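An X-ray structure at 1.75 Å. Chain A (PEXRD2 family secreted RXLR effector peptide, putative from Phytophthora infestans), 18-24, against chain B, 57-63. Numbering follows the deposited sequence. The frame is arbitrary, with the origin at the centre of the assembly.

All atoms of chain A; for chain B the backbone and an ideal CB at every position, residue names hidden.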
# COMPACT_ATOMS: atom_id res chain seq x y z
N THR A 18 -2.13 -8.82 -7.24
CA THR A 18 -1.29 -8.21 -6.23
C THR A 18 -1.85 -6.82 -5.77
O THR A 18 -2.75 -6.25 -6.41
CB THR A 18 0.15 -8.00 -6.72
OG1 THR A 18 0.11 -7.11 -7.83
CG2 THR A 18 0.83 -9.36 -7.11
N VAL A 19 -1.31 -6.31 -4.66
CA VAL A 19 -1.68 -4.98 -4.15
C VAL A 19 -1.41 -3.92 -5.23
O VAL A 19 -2.28 -3.08 -5.57
CB VAL A 19 -0.99 -4.68 -2.82
CG1 VAL A 19 -1.26 -3.24 -2.42
CG2 VAL A 19 -1.46 -5.63 -1.72
N ASP A 20 -0.22 -4.00 -5.81
CA ASP A 20 0.15 -3.14 -6.95
C ASP A 20 -0.75 -3.31 -8.18
O ASP A 20 -1.14 -2.32 -8.80
CB ASP A 20 1.66 -3.21 -7.24
CG ASP A 20 2.19 -4.63 -7.19
OD1 ASP A 20 2.27 -5.22 -6.09
OD2 ASP A 20 2.53 -5.12 -8.28
N ASP A 21 -1.17 -4.54 -8.49
CA ASP A 21 -2.13 -4.76 -9.56
C ASP A 21 -3.46 -4.01 -9.26
O ASP A 21 -4.06 -3.38 -10.14
CB ASP A 21 -2.46 -6.25 -9.72
CG ASP A 21 -1.36 -7.09 -10.37
OD1 ASP A 21 -0.43 -6.57 -11.07
OD2 ASP A 21 -1.48 -8.34 -10.21
N TYR A 22 -3.92 -4.12 -8.02
CA TYR A 22 -5.20 -3.48 -7.66
C TYR A 22 -5.04 -1.94 -7.70
O TYR A 22 -5.91 -1.25 -8.21
CB TYR A 22 -5.65 -3.94 -6.27
CG TYR A 22 -7.01 -3.42 -5.87
CD1 TYR A 22 -8.06 -3.36 -6.77
CD2 TYR A 22 -7.25 -3.06 -4.55
CE1 TYR A 22 -9.31 -2.92 -6.37
CE2 TYR A 22 -8.49 -2.60 -4.15
CZ TYR A 22 -9.51 -2.55 -5.05
OH TYR A 22 -10.75 -2.10 -4.69
N ALA A 23 -3.88 -1.43 -7.30
CA ALA A 23 -3.64 0.02 -7.40
C ALA A 23 -3.73 0.47 -8.89
O ALA A 23 -4.28 1.54 -9.23
CB ALA A 23 -2.25 0.35 -6.77
N ALA A 24 -3.25 -0.36 -9.80
CA ALA A 24 -3.32 -0.03 -11.23
C ALA A 24 -4.78 -0.11 -11.71
O ALA A 24 -5.24 0.75 -12.49
CB ALA A 24 -2.43 -1.00 -12.04
N UNK B 57 7.82 1.79 -2.54
CA UNK B 57 8.00 0.36 -2.92
C UNK B 57 6.84 -0.13 -3.77
O UNK B 57 7.04 -0.83 -4.80
CB UNK B 57 8.13 -0.52 -1.68
N UNK B 58 5.62 0.29 -3.44
CA UNK B 58 4.46 -0.12 -4.23
C UNK B 58 4.63 0.31 -5.68
O UNK B 58 4.45 -0.50 -6.61
CB UNK B 58 3.17 0.47 -3.65
N UNK B 59 5.00 1.57 -5.89
CA UNK B 59 5.22 2.02 -7.26
C UNK B 59 6.43 1.30 -7.91
O UNK B 59 6.34 0.94 -9.06
CB UNK B 59 5.43 3.53 -7.28
N UNK B 60 7.50 1.10 -7.17
CA UNK B 60 8.67 0.36 -7.69
C UNK B 60 8.27 -1.05 -8.21
O UNK B 60 8.56 -1.39 -9.34
CB UNK B 60 9.73 0.23 -6.59
N UNK B 61 7.58 -1.82 -7.36
CA UNK B 61 7.09 -3.15 -7.76
C UNK B 61 6.16 -3.05 -8.97
O UNK B 61 6.23 -3.85 -9.89
CB UNK B 61 6.36 -3.82 -6.60
N UNK B 62 5.30 -2.04 -9.01
CA UNK B 62 4.41 -1.88 -10.15
C UNK B 62 5.17 -1.71 -11.46
O UNK B 62 4.73 -2.20 -12.49
CB UNK B 62 3.49 -0.68 -9.93
N UNK B 63 6.33 -1.03 -11.42
CA UNK B 63 7.14 -0.81 -12.64
C UNK B 63 8.28 -1.81 -12.88
O UNK B 63 8.92 -1.75 -13.93
CB UNK B 63 7.74 0.59 -12.58

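Chain B 57-63 is helical and runs almost perpendicular to helix 19-24 of chain A, the two axes passing 9.3 Å apart at 87°. Chain A presents D20(A) at the centre of the crossing, with the apolar side chains of V19(A) and A23(A) nearby.

At position 57 the ideal CB has nothing of the chain A stretch within 5.5 Å, so this surface sets no preference beyond compatibility with a helix. The residue is Y57(B), whose hydroxyl is hydrogen-bonded elsewhere in the structure.

At position 58 the CA-to-CB bond points sideways, and the ideal CB lies 5.4 Å from CB of D20(A), too far for close packing by a short side chain. Beyond it lie the methyl groups of V19(A) and A23(A), which offer no polar partner. A longer apolar side chain, such as leucine, isoleucine or methionine, could reach them. The residue is L58(B), with chi1 and chi2 both t. Its CD1 lies 4.2 Å from CG1 of V19(A), while its CD2 packs 4.0 Å from CB of A23(A) and 4.2 Å from CB of D20(A), so the forked end of the leucine spans one turn of the chain A helix.

Position 59 directs its CB away from chain A, and many residues, polar ones included, would suit it; it is N59(B). Position 60 is likewise out of reach and leaves the choice open; it is Y60(B).

Position 61 points toward chain A, and its ideal CB is 4.3 Å from CG of D20(A). The nearby carboxylate might favour a donor such as serine, threonine or lysine, but a compact apolar side chain would also fit alongside it. The deposited residue is V61(B), chi1 t, which takes the apolar course: its CG1 approaches OD2 of D20(A) to 3.5 Å, a van der Waals contact. That oxygen instead accepts a weak hydrogen bond from OG1 of T18(A), at 3.2 Å, within its own chain.

At position 62 the backbones come close, with CA of D20(A) 5.5 Å from CA of this residue. The CB points sideways, and its ideal position is already 4.1 Å from CB of D20(A), so a small residue such as alanine, serine or glycine suits the close approach. It is A62(B), whose CB keeps that contact.

Position 63 lies beyond the contact and could carry a polar side chain. It is E63(B), which does not touch the chain A stretch. No hydrogen bond links the two stretches; the 225 Å² they bury rests on packing.

Chain B 57-63: YLNYVAE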
# COMPACT_ATOMS: atom_id res chain seq x y z
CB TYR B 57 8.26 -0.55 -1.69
CG TYR B 57 8.74 -1.94 -2.10
CD1 TYR B 57 9.85 -2.12 -2.94
CD2 TYR B 57 8.06 -3.07 -1.68
CE1 TYR B 57 10.29 -3.39 -3.31
CE2 TYR B 57 8.48 -4.36 -2.04
CZ TYR B 57 9.58 -4.51 -2.87
OH TYR B 57 9.96 -5.77 -3.24
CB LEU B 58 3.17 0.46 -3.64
CG LEU B 58 1.84 0.01 -4.24
CD1 LEU B 58 0.74 0.33 -3.21
CD2 LEU B 58 1.53 0.69 -5.57
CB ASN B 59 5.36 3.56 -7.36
CG ASN B 59 5.56 4.03 -8.80
OD1 ASN B 59 4.63 3.98 -9.62
ND2 ASN B 59 6.77 4.44 -9.12
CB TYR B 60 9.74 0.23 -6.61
CG TYR B 60 11.00 -0.40 -7.15
CD1 TYR B 60 11.97 0.37 -7.74
CD2 TYR B 60 11.21 -1.78 -7.07
CE1 TYR B 60 13.12 -0.21 -8.24
CE2 TYR B 60 12.36 -2.36 -7.56
CZ TYR B 60 13.30 -1.60 -8.14
OH TYR B 60 14.45 -2.21 -8.66
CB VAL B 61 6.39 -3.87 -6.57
CG1 VAL B 61 5.76 -5.21 -7.04
CG2 VAL B 61 7.36 -4.07 -5.42
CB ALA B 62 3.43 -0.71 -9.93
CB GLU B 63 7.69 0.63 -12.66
CG GLU B 63 6.70 1.71 -12.17
CD GLU B 63 6.19 2.66 -13.23
OE1 GLU B 63 6.46 2.48 -14.45
OE2 GLU B 63 5.50 3.62 -12.81
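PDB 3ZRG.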